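Local coordinates for protein ribose-phosphate pyrophosphokinase (Mycobacterium smegmatis, PDB 5MP7) that probably transfers the pyrophosphoryl group of ATP to the 1-hydroxyl of ribose 5-phosphate, forming the central metabolite phosphoribosyl pyrophosphate in a magnesium-dependent reaction, at residues Asn11-Gly17 against Cys59-Gln65; Ala28-Asp32 against Ala306-Arg310; Arg216-Lys222 against Leu245-Ala251. One frame throughout, in Å; residues are numbered along the deposited sequence.

Contacts 1 and 2 adjoin, their centres about 11 Å apart, whereas contact 3 lies on the far side of the chain's centre, its nearest atoms about 31 Å from both. Contact 1 is buried: two parallel strands joined by backbone hydrogen bonds. Contact 2 is partly buried and packs the end of helix 21-31 against helix 302-314 through aliphatic groups; its Ile309 also touches Leu12 and Phe62 of contact 1, so the C-terminal helix serves both. Contact 3, partly buried in the other half, joins a helix end to an edge strand and loop, mixing aliphatic packing with a water bridge. Chemistry follows place: backbone bonding in a sheet, apolar packing between helices, water at a margin.

Contact 1. Residues Asn11-Gly17 against Cys59-Gln65; sequences NLMLFAG and CDAFVLQ
The ring of Phe15 on strand 12-16 lies beside Ala61 and Cys59 of the 59-65 segment, on the sheet face it shares with Met13, Ala61 and Val63. Phe15 CB starts 3.8 Å from Phe62 O. CG stands anti to the carbonyl carbon (chi1 -58°), which lays the ring back along the sheet, beside Ala61. Phe15 CD1 passes the same Phe62 O, which sits at the ring edge in its plane, and Phe15 CE1 comes to 3.5 Å from Ala61 CB. Farther on, Cys59 SG lies 4.3 Å from Phe15 CE1, an edge-on sulfur-aromatic contact, and Phe52 meets the ring edge-to-face. Cys59 CB also meets Met13 SD, at 3.6 Å. Among Leu12, Leu14 and Phe62, on the other side of the sheet, Leu12 CD2 is 3.9 Å from Phe62 CD1, the side chains nearly perpendicular. Six backbone hydrogen bonds tie the pair, from Asp60 N to Asn11 O (2.8 Å) through to Gly17 N to Leu64 O (3.1 Å). Strand 12-16 is an outermost strand of this chain's five-stranded parallel sheet, and 60-64 has strand 92-97 as its other neighbour; helix 71-87 packs on Phe15 and Val63, while helix 302-314 covers Leu12 and Phe62.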
loop_
_atom_site.group_PDB
_atom_site.type_symbol
_atom_site.label_atom_id
_atom_site.label_comp_id
_atom_site.label_asym_id
_atom_site.label_seq_id
_atom_site.Cartn_x
_atom_site.Cartn_y
_atom_site.Cartn_z
ATOM N N ASN A 11 26.587 -2.615 66.445
ATOM C CA ASN A 11 25.485 -3.377 65.911
ATOM C C ASN A 11 25.951 -4.165 64.668
ATOM O O ASN A 11 26.379 -3.588 63.670
ATOM C CB ASN A 11 24.360 -2.396 65.592
ATOM C CG ASN A 11 23.217 -3.024 64.821
ATOM O OD1 ASN A 11 22.721 -4.104 65.171
ATOM N ND2 ASN A 11 22.765 -2.333 63.772
ATOM N N LEU A 12 25.855 -5.483 64.736
ATOM C CA LEU A 12 26.321 -6.352 63.659
ATOM C C LEU A 12 25.219 -6.521 62.632
ATOM O O LEU A 12 24.131 -6.955 62.966
ATOM C CB LEU A 12 26.732 -7.718 64.227
ATOM C CG LEU A 12 27.676 -8.600 63.398
ATOM C CD1 LEU A 12 28.120 -9.823 64.173
ATOM C CD2 LEU A 12 27.031 -9.092 62.116
ATOM N N MET A 13 25.503 -6.209 61.387
ATOM C CA MET A 13 24.561 -6.451 60.312
ATOM C C MET A 13 25.202 -7.200 59.172
ATOM O O MET A 13 26.266 -6.877 58.692
ATOM C CB MET A 13 23.967 -5.158 59.795
ATOM C CG MET A 13 22.892 -4.648 60.708
ATOM S SD MET A 13 22.230 -3.067 60.143
ATOM C CE MET A 13 20.879 -3.628 59.105
ATOM N N LEU A 14 24.483 -8.189 58.710
ATOM C CA LEU A 14 24.948 -9.091 57.711
ATOM C C LEU A 14 24.119 -8.830 56.454
ATOM O O LEU A 14 22.906 -8.872 56.470
ATOM C CB LEU A 14 24.810 -10.508 58.267
ATOM C CG LEU A 14 25.157 -11.646 57.303
ATOM C CD1 LEU A 14 26.655 -11.731 56.942
ATOM C CD2 LEU A 14 24.692 -12.936 57.951
ATOM N N PHE A 15 24.800 -8.594 55.353
ATOM C CA PHE A 15 24.186 -8.375 54.057
ATOM C C PHE A 15 24.677 -9.476 53.114
ATOM O O PHE A 15 25.801 -9.939 53.236
ATOM C CB PHE A 15 24.631 -7.040 53.514
ATOM C CG PHE A 15 24.295 -5.910 54.412
ATOM C CD1 PHE A 15 25.116 -5.561 55.469
ATOM C CD2 PHE A 15 23.119 -5.206 54.213
ATOM C CE1 PHE A 15 24.743 -4.525 56.313
ATOM C CE2 PHE A 15 22.748 -4.180 55.042
ATOM C CZ PHE A 15 23.535 -3.846 56.101
ATOM N N ALA A 16 23.851 -9.876 52.169
ATOM C CA ALA A 16 24.216 -10.940 51.264
ATOM C C ALA A 16 23.724 -10.640 49.881
ATOM O O ALA A 16 22.619 -10.149 49.696
ATOM C CB ALA A 16 23.646 -12.254 51.736
ATOM N N GLY A 17 24.575 -10.908 48.905
ATOM C CA GLY A 17 24.141 -10.924 47.521
ATOM C C GLY A 17 23.406 -12.212 47.159
ATOM O O GLY A 17 23.302 -13.121 47.960
ATOM N N CYS A 59 25.995 0.796 61.688
ATOM C CA CYS A 59 26.258 -0.624 61.818
ATOM C C CYS A 59 27.697 -1.037 61.442
ATOM O O CYS A 59 28.417 -0.342 60.743
ATOM C CB CYS A 59 25.269 -1.416 60.969
ATOM S SG CYS A 59 25.607 -1.409 59.169
ATOM N N ASP A 60 28.087 -2.186 61.959
ATOM C CA ASP A 60 29.265 -2.896 61.508
ATOM C C ASP A 60 28.739 -3.894 60.475
ATOM O O ASP A 60 28.060 -4.840 60.828
ATOM C CB ASP A 60 29.934 -3.606 62.680
ATOM C CG ASP A 60 30.579 -2.634 63.664
ATOM O OD1 ASP A 60 29.941 -1.644 64.115
ATOM O OD2 ASP A 60 31.745 -2.864 64.023
ATOM N N ALA A 61 29.007 -3.630 59.204
ATOM C CA ALA A 61 28.394 -4.349 58.116
ATOM C C ALA A 61 29.348 -5.369 57.570
ATOM O O ALA A 61 30.541 -5.089 57.429
ATOM C CB ALA A 61 27.990 -3.406 57.016
ATOM N N PHE A 62 28.819 -6.558 57.288
ATOM C CA PHE A 62 29.562 -7.629 56.634
ATOM C C PHE A 62 28.810 -7.996 55.361
ATOM O O PHE A 62 27.647 -8.399 55.406
ATOM C CB PHE A 62 29.690 -8.796 57.583
ATOM C CG PHE A 62 30.513 -8.480 58.772
ATOM C CD1 PHE A 62 29.967 -7.804 59.854
ATOM C CD2 PHE A 62 31.858 -8.793 58.804
ATOM C CE1 PHE A 62 30.759 -7.454 60.961
ATOM C CE2 PHE A 62 32.646 -8.460 59.913
ATOM C CZ PHE A 62 32.086 -7.815 61.002
ATOM N N VAL A 63 29.442 -7.787 54.222
ATOM C CA VAL A 63 28.759 -7.932 52.940
ATOM C C VAL A 63 29.289 -9.179 52.291
ATOM O O VAL A 63 30.383 -9.184 51.822
ATOM C CB VAL A 63 29.040 -6.751 52.024
ATOM C CG1 VAL A 63 28.221 -6.864 50.759
ATOM C CG2 VAL A 63 28.714 -5.482 52.764
ATOM N N LEU A 64 28.482 -10.231 52.275
ATOM C CA LEU A 64 28.888 -11.536 51.834
ATOM C C LEU A 64 28.449 -11.774 50.404
ATOM O O LEU A 64 27.283 -11.766 50.107
ATOM C CB LEU A 64 28.287 -12.584 52.763
ATOM C CG LEU A 64 28.379 -14.074 52.403
ATOM C CD1 LEU A 64 29.787 -14.565 52.141
ATOM C CD2 LEU A 64 27.780 -14.854 53.570
ATOM N N GLN A 65 29.402 -11.988 49.518
ATOM C CA GLN A 65 29.094 -12.334 48.155
ATOM C C GLN A 65 30.078 -13.398 47.650
ATOM O O GLN A 65 31.305 -13.188 47.631
ATOM C CB GLN A 65 29.159 -11.076 47.263
ATOM C CG GLN A 65 28.800 -11.302 45.812
ATOM C CD GLN A 65 27.287 -11.449 45.592
ATOM O OE1 GLN A 65 26.650 -12.351 46.114
ATOM N NE2 GLN A 65 26.720 -10.557 44.793
#

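Contact 2. Residues Ala28-Asp32 against Ala306-Arg310; sequences AKELD and ANTIR
The guanidinium of Arg310 is the flat group that meets helix 21-31, and both of its near neighbours there, Leu31 CD2 and Glu30 O, approach at a slant to its plane. Arg310 NH1 stands 4.2 Å from Leu31 CD2. From Arg310 NH1 to Glu30 O the distance is 3.8 Å, too long to count as a hydrogen bond. A second flat group, the Glu30 carboxylate, is not engaged with it: Glu30 OE1 remains 6.2 Å from Arg310 NH1. The bend of the Arg310 chain at chi3 (51°) brings NH1 beside Leu31 CD2, and the two side chains run antiparallel past one another.

Leu31 carries most of the remaining contact. One branch, Leu31 CD1, meets Ile309 CG2 at 4.0 Å, the isoleucine lying roughly square across the leucine; the other, Leu31 CD2, rests 3.7 Å from Ala306 O, a carbonyl already engaged by Arg310 N within its own helix. Beside it Glu30 CB touches Ala306 CB at 3.5 Å, and with only a methyl group at Ala306 the two helices come close here. The first helix ends at this place: Asp32, with positive phi, is the C-prime residue of a Schellman motif.

Helix 302-314, the last of the chain, is thus laid against the first one, joining the two ends of the sequence in a single layer beside strand 12-16. Dispersion between aliphatic groups does the holding, while the positive charge of Arg310 near the carbonyl end of helix 21-31 and at a distance from Glu30 may add a modest long-range attraction.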
loop_
_atom_site.group_PDB
_atom_site.type_symbol
_atom_site.label_atom_id
_atom_site.label_comp_id
_atom_site.label_asym_id
_atom_site.label_seq_id
_atom_site.Cartn_x
_atom_site.Cartn_y
_atom_site.Cartn_z
ATOM N N ALA A 28 24.473 -16.987 58.631
ATOM C CA ALA A 28 23.470 -16.326 59.450
ATOM C C ALA A 28 23.019 -17.180 60.622
ATOM O O ALA A 28 22.896 -16.681 61.727
ATOM C CB ALA A 28 22.261 -15.949 58.600
ATOM N N LYS A 29 22.769 -18.461 60.372
ATOM C CA LYS A 29 22.409 -19.389 61.442
ATOM C C LYS A 29 23.470 -19.545 62.471
ATOM O O LYS A 29 23.156 -19.545 63.630
ATOM C CB LYS A 29 22.060 -20.751 60.891
ATOM C CG LYS A 29 20.576 -20.886 60.615
ATOM C CD LYS A 29 20.298 -21.600 59.285
ATOM C CE LYS A 29 18.894 -22.190 59.336
ATOM N NZ LYS A 29 18.368 -22.982 58.182
ATOM N N GLU A 30 24.727 -19.665 62.067
ATOM C CA GLU A 30 25.862 -19.793 63.034
ATOM C C GLU A 30 26.012 -18.574 63.930
ATOM O O GLU A 30 26.368 -18.714 65.098
ATOM C CB GLU A 30 27.191 -20.025 62.314
ATOM C CG GLU A 30 27.197 -21.311 61.476
ATOM C CD GLU A 30 27.324 -22.573 62.336
ATOM O OE1 GLU A 30 27.123 -22.467 63.584
ATOM O OE2 GLU A 30 27.635 -23.668 61.762
ATOM N N LEU A 31 25.749 -17.394 63.370
ATOM C CA LEU A 31 25.850 -16.131 64.102
ATOM C C LEU A 31 24.605 -15.781 64.869
ATOM O O LEU A 31 24.670 -14.912 65.723
ATOM C CB LEU A 31 26.096 -14.976 63.142
ATOM C CG LEU A 31 27.459 -14.907 62.494
ATOM C CD1 LEU A 31 27.391 -13.903 61.361
ATOM C CD2 LEU A 31 28.519 -14.515 63.497
ATOM N N ASP A 32 23.477 -16.425 64.539
ATOM C CA ASP A 32 22.163 -16.104 65.105
ATOM C C ASP A 32 21.714 -14.692 64.770
ATOM O O ASP A 32 21.183 -13.962 65.609
ATOM C CB ASP A 32 22.135 -16.327 66.637
ATOM C CG ASP A 32 20.713 -16.271 67.221
ATOM O OD1 ASP A 32 19.802 -16.925 66.638
ATOM O OD2 ASP A 32 20.509 -15.580 68.260
ATOM N N ALA A 306 31.855 -17.698 60.083
ATOM C CA ALA A 306 31.165 -17.139 61.256
ATOM C C ALA A 306 32.146 -16.772 62.361
ATOM O O ALA A 306 32.000 -15.721 62.958
ATOM C CB ALA A 306 30.105 -18.085 61.777
ATOM N N ASN A 307 33.149 -17.606 62.607
ATOM C CA ASN A 307 34.183 -17.288 63.593
ATOM C C ASN A 307 34.997 -16.062 63.233
ATOM O O ASN A 307 35.321 -15.268 64.116
ATOM C CB ASN A 307 35.160 -18.424 63.797
ATOM C CG ASN A 307 34.714 -19.406 64.836
ATOM O OD1 ASN A 307 34.847 -19.157 66.023
ATOM N ND2 ASN A 307 34.212 -20.537 64.401
ATOM N N THR A 308 35.324 -15.904 61.954
ATOM C CA THR A 308 36.051 -14.727 61.511
ATOM C C THR A 308 35.236 -13.447 61.667
ATOM O O THR A 308 35.766 -12.442 62.122
ATOM C CB THR A 308 36.485 -14.845 60.042
ATOM O OG1 THR A 308 37.228 -16.044 59.868
ATOM C CG2 THR A 308 37.401 -13.711 59.660
ATOM N N ILE A 309 33.954 -13.477 61.300
ATOM C CA ILE A 309 33.059 -12.323 61.481
ATOM C C ILE A 309 32.946 -11.954 62.955
ATOM O O ILE A 309 33.015 -10.778 63.302
ATOM C CB ILE A 309 31.651 -12.586 60.908
ATOM C CG1 ILE A 309 31.748 -12.711 59.392
ATOM C CG2 ILE A 309 30.642 -11.500 61.271
ATOM C CD1 ILE A 309 30.443 -13.106 58.725
ATOM N N ARG A 310 32.821 -12.954 63.813
ATOM C CA ARG A 310 32.673 -12.714 65.230
ATOM C C ARG A 310 33.921 -12.034 65.795
ATOM O O ARG A 310 33.824 -11.072 66.558
ATOM C CB ARG A 310 32.401 -14.027 65.945
ATOM C CG ARG A 310 31.724 -13.946 67.295
ATOM C CD ARG A 310 30.836 -15.175 67.734
ATOM N NE ARG A 310 31.324 -16.593 67.689
ATOM C CZ ARG A 310 30.841 -17.626 66.977
ATOM N NH1 ARG A 310 29.842 -17.487 66.110
ATOM N NH2 ARG A 310 31.402 -18.824 67.104
#

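Contact 3. Residues Arg216-Lys222 against Leu245-Ala251; sequences RVVGDVK and LLREDGA
A Schellman motif ends helix 237-248, and the turn it forms, Asp249-Gly250, packs against Val217 of the edge strand 215-218 and against Val221 and Lys222 of the loop that follows. Gly250, with positive phi, is the C-prime residue; Gly250 N bonds to Arg247 O and Ala251 N to Leu246 O. Val217 CG2 touches Leu245 CD2 at 4.1 Å and comes to 3.4 Å from Asp249 OD2. Val221 stands with CG1 anti to the carbonyl carbon (chi1 -54°), which divides its branches between two partners: Val221 CG1 meets Leu246 CD2 at 4.0 Å, and Val221 CG2 meets Asp249 CB at 3.9 Å. At the turn, Lys222 CA lies 3.4 Å from Gly250 O in a CA-H...O contact, and Gly250 also forms a backbone hydrogen bond with Gly223.

One water joins the two segments, accepting from Val217 N at 3.0 Å and donating to Asp249 OD2 at 3.0 Å. Inward, Leu246 and Val221 continue onto Cys226 of strand 225-230. The same helix begins at the predicted ribose 5-phosphate loop Asp234-Thr238, at its other end. Here, then, aliphatic branches fill the inner side of the junction, whereas Val217 N and Asp249 OD2 are linked through the water and not directly: it satisfies an edge-strand N-H and lends the aspartate a donor.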
loop_
_atom_site.group_PDB
_atom_site.type_symbol
_atom_site.label_atom_id
_atom_site.label_comp_id
_atom_site.label_asym_id
_atom_site.label_seq_id
_atom_site.Cartn_x
_atom_site.Cartn_y
_atom_site.Cartn_z
ATOM N N ARG A 216 55.839 -35.451 33.787
ATOM C CA ARG A 216 56.520 -36.514 34.549
ATOM C C ARG A 216 56.192 -36.370 36.030
ATOM O O ARG A 216 56.090 -35.283 36.534
ATOM C CB ARG A 216 58.054 -36.436 34.354
ATOM C CG ARG A 216 58.513 -36.721 32.931
ATOM C CD ARG A 216 59.985 -36.391 32.673
ATOM N NE ARG A 216 60.212 -35.070 32.050
ATOM C CZ ARG A 216 61.422 -34.553 31.772
ATOM N NH1 ARG A 216 62.536 -35.219 32.070
ATOM N NH2 ARG A 216 61.528 -33.353 31.196
ATOM N N VAL A 217 56.102 -37.470 36.742
ATOM C CA VAL A 217 55.969 -37.406 38.185
ATOM C C VAL A 217 57.358 -37.406 38.799
ATOM O O VAL A 217 58.173 -38.221 38.434
ATOM C CB VAL A 217 55.213 -38.627 38.705
ATOM C CG1 VAL A 217 55.080 -38.569 40.217
ATOM C CG2 VAL A 217 53.848 -38.704 38.042
ATOM N N VAL A 218 57.610 -36.507 39.731
ATOM C CA VAL A 218 58.889 -36.415 40.393
ATOM C C VAL A 218 58.609 -36.823 41.818
ATOM O O VAL A 218 57.868 -36.141 42.518
ATOM C CB VAL A 218 59.454 -34.966 40.321
ATOM C CG1 VAL A 218 60.757 -34.843 41.101
ATOM C CG2 VAL A 218 59.662 -34.555 38.862
ATOM N N GLY A 219 59.226 -37.911 42.252
ATOM C CA GLY A 219 58.949 -38.547 43.555
ATOM C C GLY A 219 58.334 -39.947 43.383
ATOM O O GLY A 219 57.921 -40.309 42.281
ATOM N N ASP A 220 58.294 -40.735 44.465
ATOM C CA ASP A 220 57.774 -42.107 44.422
ATOM C C ASP A 220 56.345 -42.206 44.921
ATOM O O ASP A 220 56.051 -41.911 46.094
ATOM C CB ASP A 220 58.652 -43.076 45.225
ATOM C CG ASP A 220 58.227 -44.555 45.023
ATOM O OD1 ASP A 220 58.279 -45.038 43.874
ATOM O OD2 ASP A 220 57.836 -45.245 45.990
ATOM N N VAL A 221 55.460 -42.638 44.030
ATOM C CA VAL A 221 54.057 -42.819 44.372
ATOM C C VAL A 221 53.585 -44.260 44.236
ATOM O O VAL A 221 52.465 -44.572 44.612
ATOM C CB VAL A 221 53.145 -41.921 43.522
ATOM C CG1 VAL A 221 53.582 -40.480 43.631
ATOM C CG2 VAL A 221 53.121 -42.360 42.069
ATOM N N LYS A 222 54.455 -45.135 43.768
ATOM C CA LYS A 222 54.147 -46.545 43.547
ATOM C C LYS A 222 53.572 -47.233 44.788
ATOM O O LYS A 222 54.224 -47.258 45.839
ATOM C CB LYS A 222 55.461 -47.231 43.184
ATOM C CG LYS A 222 55.489 -48.749 43.190
ATOM C CD LYS A 222 56.646 -49.153 44.112
ATOM C CE LYS A 222 57.133 -50.550 43.938
ATOM N NZ LYS A 222 56.333 -51.460 44.771
ATOM N N LEU A 245 48.274 -39.794 35.208
ATOM C CA LEU A 245 49.736 -39.925 35.355
ATOM C C LEU A 245 50.112 -40.703 36.600
ATOM O O LEU A 245 51.064 -41.470 36.577
ATOM C CB LEU A 245 50.398 -38.546 35.424
ATOM C CG LEU A 245 51.491 -38.279 34.410
ATOM C CD1 LEU A 245 50.966 -38.279 32.982
ATOM C CD2 LEU A 245 52.074 -36.921 34.759
ATOM N N LEU A 246 49.418 -40.442 37.703
ATOM C CA LEU A 246 49.719 -41.115 38.978
ATOM C C LEU A 246 49.321 -42.595 38.885
ATOM O O LEU A 246 50.013 -43.447 39.426
ATOM C CB LEU A 246 49.003 -40.456 40.143
ATOM C CG LEU A 246 49.488 -39.059 40.493
ATOM C CD1 LEU A 246 48.496 -38.374 41.412
ATOM C CD2 LEU A 246 50.867 -39.091 41.120
ATOM N N ARG A 247 48.250 -42.856 38.143
ATOM C CA ARG A 247 47.764 -44.195 37.871
ATOM C C ARG A 247 48.788 -44.983 37.110
ATOM O O ARG A 247 49.128 -46.092 37.489
ATOM C CB ARG A 247 46.493 -44.110 37.013
ATOM C CG ARG A 247 45.674 -45.381 36.857
ATOM C CD ARG A 247 44.403 -45.137 35.988
ATOM N NE ARG A 247 44.639 -44.713 34.584
ATOM C CZ ARG A 247 45.566 -45.174 33.719
ATOM N NH1 ARG A 247 46.398 -46.173 34.014
ATOM N NH2 ARG A 247 45.639 -44.642 32.487
ATOM N N GLU A 248 49.281 -44.385 36.039
ATOM C CA GLU A 248 50.364 -44.958 35.255
ATOM C C GLU A 248 51.641 -45.208 36.033
ATOM O O GLU A 248 52.411 -46.054 35.662
ATOM C CB GLU A 248 50.685 -44.064 34.079
ATOM C CG GLU A 248 49.729 -44.412 32.971
ATOM C CD GLU A 248 49.459 -43.345 31.929
ATOM O OE1 GLU A 248 50.295 -42.437 31.733
ATOM O OE2 GLU A 248 48.397 -43.450 31.273
ATOM N N ASP A 249 51.870 -44.460 37.097
ATOM C CA ASP A 249 53.068 -44.655 37.908
ATOM C C ASP A 249 52.840 -45.580 39.097
ATOM O O ASP A 249 53.696 -45.690 39.979
ATOM C CB ASP A 249 53.634 -43.313 38.340
ATOM C CG ASP A 249 54.445 -42.653 37.242
ATOM O OD1 ASP A 249 55.610 -43.072 37.101
ATOM O OD2 ASP A 249 53.943 -41.756 36.520
ATOM N N GLY A 250 51.697 -46.267 39.105
ATOM C CA GLY A 250 51.451 -47.352 40.050
ATOM C C GLY A 250 50.907 -46.937 41.387
ATOM O O GLY A 250 51.134 -47.622 42.383
ATOM N N ALA A 251 50.150 -45.850 41.412
ATOM C CA ALA A 251 49.496 -45.417 42.639
ATOM C C ALA A 251 48.358 -46.368 42.972
ATOM O O ALA A 251 47.624 -46.780 42.090
ATOM C CB ALA A 251 48.960 -44.004 42.484
HETATM O O HOH W 1 55.923 -40.011 35.197
#